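2-hydroxyhepta-2,4-diene-1,7-dioate isomerase (PDB 4DBF) binds magnesium and probably acts as an oxaloacetate decarboxylase of the fumarylacetoacetate hydrolase (FAH) family. Local coordinates at residues A116-G119 with P120-I124; E197-I200 with N201-D204. One frame throughout, in Å; residues are numbered along the deposited sequence.

Interaction 1: residues A116-G119 with P120-I124; sequences AVTG and PESPI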
loop_
_atom_site.group_PDB
_atom_site.type_symbol
_atom_site.label_atom_id
_atom_site.label_comp_id
_atom_site.label_asym_id
_atom_site.label_seq_id
_atom_site.Cartn_x
_atom_site.Cartn_y
_atom_site.Cartn_z
ATOM N N ALA A 116 -7.474 -4.993 0.453
ATOM C CA ALA A 116 -8.461 -5.159 -0.595
ATOM C C ALA A 116 -8.473 -6.571 -1.161
ATOM O O ALA A 116 -9.412 -7.009 -1.705
ATOM C CB ALA A 116 -8.242 -4.159 -1.699
ATOM N N VAL A 117 -7.362 -7.235 -1.022
ATOM C CA VAL A 117 -7.145 -8.538 -1.596
ATOM C C VAL A 117 -8.073 -9.574 -0.990
ATOM O O VAL A 117 -8.257 -9.622 0.169
ATOM C CB VAL A 117 -5.683 -8.978 -1.454
ATOM C CG1 VAL A 117 -5.516 -10.369 -1.993
ATOM C CG2 VAL A 117 -4.778 -8.004 -2.167
ATOM N N THR A 118 -8.669 -10.369 -1.849
ATOM C CA THR A 118 -9.399 -11.556 -1.461
ATOM C C THR A 118 -9.199 -12.705 -2.467
ATOM O O THR A 118 -8.554 -12.538 -3.466
ATOM C CB THR A 118 -10.897 -11.260 -1.190
ATOM O OG1 THR A 118 -11.499 -12.341 -0.507
ATOM C CG2 THR A 118 -11.629 -11.069 -2.452
ATOM N N GLY A 119 -9.751 -13.856 -2.167
ATOM C CA GLY A 119 -9.510 -15.006 -2.990
ATOM C C GLY A 119 -10.650 -15.447 -3.862
ATOM O O GLY A 119 -11.683 -14.859 -3.838
ATOM N N PRO A 120 -10.453 -16.522 -4.598
ATOM C CA PRO A 120 -11.507 -17.093 -5.421
ATOM C C PRO A 120 -12.726 -17.466 -4.613
ATOM O O PRO A 120 -12.578 -17.995 -3.573
ATOM C CB PRO A 120 -10.866 -18.323 -5.994
ATOM C CG PRO A 120 -9.448 -18.042 -5.974
ATOM C CD PRO A 120 -9.181 -17.184 -4.814
ATOM N N GLU A 121 -13.892 -17.183 -5.142
ATOM C CA GLU A 121 -15.179 -17.467 -4.523
ATOM C C GLU A 121 -15.562 -16.664 -3.289
ATOM O O GLU A 121 -16.653 -16.775 -2.861
ATOM C CB GLU A 121 -15.436 -18.950 -4.295
ATOM C CG GLU A 121 -15.114 -19.834 -5.455
ATOM C CD GLU A 121 -15.904 -19.567 -6.701
ATOM O OE1 GLU A 121 -16.976 -18.973 -6.653
ATOM O OE2 GLU A 121 -15.461 -19.997 -7.754
ATOM N N SER A 122 -14.682 -15.838 -2.767
ATOM C CA SER A 122 -15.029 -14.957 -1.679
ATOM C C SER A 122 -15.872 -13.791 -2.150
ATOM O O SER A 122 -15.656 -13.264 -3.188
ATOM C CB SER A 122 -13.792 -14.369 -1.058
ATOM O OG SER A 122 -13.186 -15.234 -0.190
ATOM N N PRO A 123 -16.818 -13.376 -1.348
ATOM C CA PRO A 123 -17.702 -12.308 -1.774
ATOM C C PRO A 123 -17.003 -10.969 -1.886
ATOM O O PRO A 123 -16.185 -10.606 -1.085
ATOM C CB PRO A 123 -18.757 -12.264 -0.685
ATOM C CG PRO A 123 -18.626 -13.504 0.059
ATOM C CD PRO A 123 -17.207 -13.902 -0.044
ATOM N N ILE A 124 -17.358 -10.251 -2.921
ATOM C CA ILE A 124 -17.043 -8.862 -3.066
ATOM C C ILE A 124 -18.115 -8.100 -2.287
ATOM O O ILE A 124 -19.239 -8.093 -2.649
ATOM C CB ILE A 124 -17.101 -8.441 -4.538
ATOM C CG1 ILE A 124 -16.030 -9.147 -5.346
ATOM C CG2 ILE A 124 -16.985 -6.952 -4.666
ATOM C CD1 ILE A 124 -16.256 -9.133 -6.822
HETATM O O HOH W 1 -10.261 -15.642 0.105
#
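Thr118, just ahead of a type II beta turn that runs from Gly119 to Ser122, meets the last residue of that turn, Ser122, with Pro120 and Glu121 at the corners between. The CB of Thr118 and that of Ser122 are each directed toward the other segment. Thr118 presents its hydroxyl: OG1 lies anti to the backbone N (chi1 -166°) and reaches the flank of Ser122, 3.1 Å from CB. The two hydroxyls do not bond to each other, because the angle between them is poor. The turn itself is closed by a weak backbone bond, Ser122 N to Gly119 O at 3.3 Å. Glu121 takes the positive phi of this turn type, 69°, and its CB points away from Thr118 and Gly119; its OE1 is hydrogen-bonded to Tyr270. Pro120 rests on Leu281. The turn carries the chain from strand 117-118, paired in parallel with strand 190-197, to strand 124-126 beside strand 279-287. On the Thr118 side the methyl stays farther off, with CG2 4.2 Å from Ser122 CB. A water bridges the two ends of the turn: it accepts weakly from Gly119 N and makes a hydrogen bond of 3.0 Å with Ser122 OG.

Interaction 2: residues E197-I200 with N201-D204; sequences ETDI and NSID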
loop_
_atom_site.group_PDB
_atom_site.type_symbol
_atom_site.label_atom_id
_atom_site.label_comp_id
_atom_site.label_asym_id
_atom_site.label_seq_id
_atom_site.Cartn_x
_atom_site.Cartn_y
_atom_site.Cartn_z
ATOM N N GLU A 197 0.589 -18.905 -12.428
ATOM C CA GLU A 197 1.169 -19.716 -13.524
ATOM C C GLU A 197 2.605 -19.255 -13.721
ATOM O O GLU A 197 2.836 -18.129 -14.152
ATOM C CB GLU A 197 0.384 -19.555 -14.830
ATOM C CG GLU A 197 1.055 -20.299 -16.058
ATOM C CD GLU A 197 1.252 -21.806 -15.754
ATOM O OE1 GLU A 197 0.249 -22.546 -15.676
ATOM O OE2 GLU A 197 2.379 -22.260 -15.528
ATOM N N THR A 198 3.569 -20.112 -13.407
ATOM C CA THR A 198 4.994 -19.702 -13.446
ATOM C C THR A 198 5.611 -19.991 -14.864
ATOM O O THR A 198 6.659 -19.461 -15.213
ATOM C CB THR A 198 5.846 -20.424 -12.416
ATOM O OG1 THR A 198 5.989 -21.807 -12.807
ATOM C CG2 THR A 198 5.219 -20.295 -10.967
ATOM N N ASP A 199 4.943 -20.789 -15.678
ATOM C CA ASP A 199 5.442 -20.967 -17.099
ATOM C C ASP A 199 4.978 -19.740 -17.883
ATOM O O ASP A 199 3.995 -19.775 -18.579
ATOM C CB ASP A 199 4.908 -22.289 -17.693
ATOM C CG ASP A 199 5.404 -22.569 -19.144
ATOM O OD1 ASP A 199 6.239 -21.805 -19.706
ATOM O OD2 ASP A 199 4.881 -23.562 -19.696
ATOM N N ILE A 200 5.666 -18.622 -17.729
ATOM C CA ILE A 200 5.133 -17.390 -18.324
ATOM C C ILE A 200 5.223 -17.322 -19.858
ATOM O O ILE A 200 4.489 -16.556 -20.492
ATOM C CB ILE A 200 5.727 -16.135 -17.704
ATOM C CG1 ILE A 200 7.253 -16.192 -17.746
ATOM C CG2 ILE A 200 5.161 -15.903 -16.259
ATOM C CD1 ILE A 200 7.822 -14.814 -17.977
ATOM N N ASN A 201 6.116 -18.120 -20.441
ATOM C CA ASN A 201 6.135 -18.301 -21.904
ATOM C C ASN A 201 4.937 -18.987 -22.500
ATOM O O ASN A 201 4.662 -18.825 -23.690
ATOM C CB ASN A 201 7.403 -19.025 -22.334
ATOM C CG ASN A 201 8.489 -18.066 -22.650
ATOM O OD1 ASN A 201 9.033 -18.091 -23.756
ATOM N ND2 ASN A 201 8.754 -17.138 -21.731
ATOM N N SER A 202 4.228 -19.772 -21.693
ATOM C CA SER A 202 2.987 -20.404 -22.141
ATOM C C SER A 202 1.863 -19.370 -22.404
ATOM O O SER A 202 0.785 -19.741 -22.881
ATOM C CB SER A 202 2.515 -21.477 -21.145
ATOM O OG SER A 202 1.892 -20.898 -20.003
ATOM N N ILE A 203 2.140 -18.097 -22.108
ATOM C CA ILE A 203 1.158 -17.026 -22.198
ATOM C C ILE A 203 1.612 -16.075 -23.274
ATOM O O ILE A 203 2.672 -15.464 -23.172
ATOM C CB ILE A 203 0.995 -16.245 -20.837
ATOM C CG1 ILE A 203 0.544 -17.163 -19.708
ATOM C CG2 ILE A 203 0.113 -15.022 -21.004
ATOM C CD1 ILE A 203 -0.704 -17.957 -20.017
ATOM N N ASP A 204 0.797 -15.944 -24.314
ATOM C CA ASP A 204 1.121 -15.061 -25.432
ATOM C C ASP A 204 0.665 -13.592 -25.228
ATOM O O ASP A 204 -0.488 -13.241 -25.447
ATOM C CB ASP A 204 0.550 -15.682 -26.714
ATOM C CG ASP A 204 1.064 -15.017 -27.984
ATOM O OD1 ASP A 204 0.793 -15.596 -29.058
ATOM O OD2 ASP A 204 1.706 -13.942 -27.931
HETATM O O HOH W 2 4.500 -14.226 -21.446
#
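Between Asp199 and Ile203 the backbone winds into a short 3-10 turn, closed by two successive i to i+3 bonds, Ser202 N to Asp199 O (3.1 Å) and Ile203 N to Ile200 O (3.2 Å). Both N-H groups approach from above the plane of the carbonyl they bond to. Ser202 adds a second grip on the first of these carbonyls. With chi1 at 78° its OG lies between its own backbone N and carbonyl carbon and swings back to donate to Asp199 O at 2.8 Å, this time in the carbonyl plane. One oxygen thus takes two donors from a single residue, which ties the serine side chain to the start of the turn. The Asp199 carboxylate lies alongside, with OD2 3.5 Å from Ser202 CB. Asp199 is also the centre of an inverse gamma turn, in which Ile200 N bonds weakly to Thr198 O, and the N-H of Asp199 is bonded to Glu197 OE2 at 3.0 Å on the anti lone pair. To bring that carboxylate round, the Glu197 chain bends at chi2 (56°). Ile200 and Ile203 both send their side chains onto Phe162 of strand 159-170, and Ile200 also touches Trp155 and Val159. A water donates to both Ile200 O and Ile203 O, linking these two carbonyls. Taken together, this is an inverse gamma turn running into one turn of 3-10 helix, a compact way to leave strand 190-197 on the path to strand 209-216, away from the annotated magnesium sites.

Overall arrangement
Interaction 1 comes first along the chain and closes well before interaction 2 opens. Their centres are about 24 Å apart, on opposite sides of the chain's centre, and their nearest atoms are about 12 Å apart without touching. What they share is strand 190-197: the 116-119 segment pairs with its beginning, at Gly190 and Ile192, whereas 197-204 continues from its end. Both turns also lead toward the five-stranded sheet, 120-124 into strand 124-126 at one border and 197-204 toward strand 209-216 farther across. They therefore serve as two separate connections between the sheets of the FAH-family region, which also carries the magnesium ligands Glu136, Glu138 and Asp167.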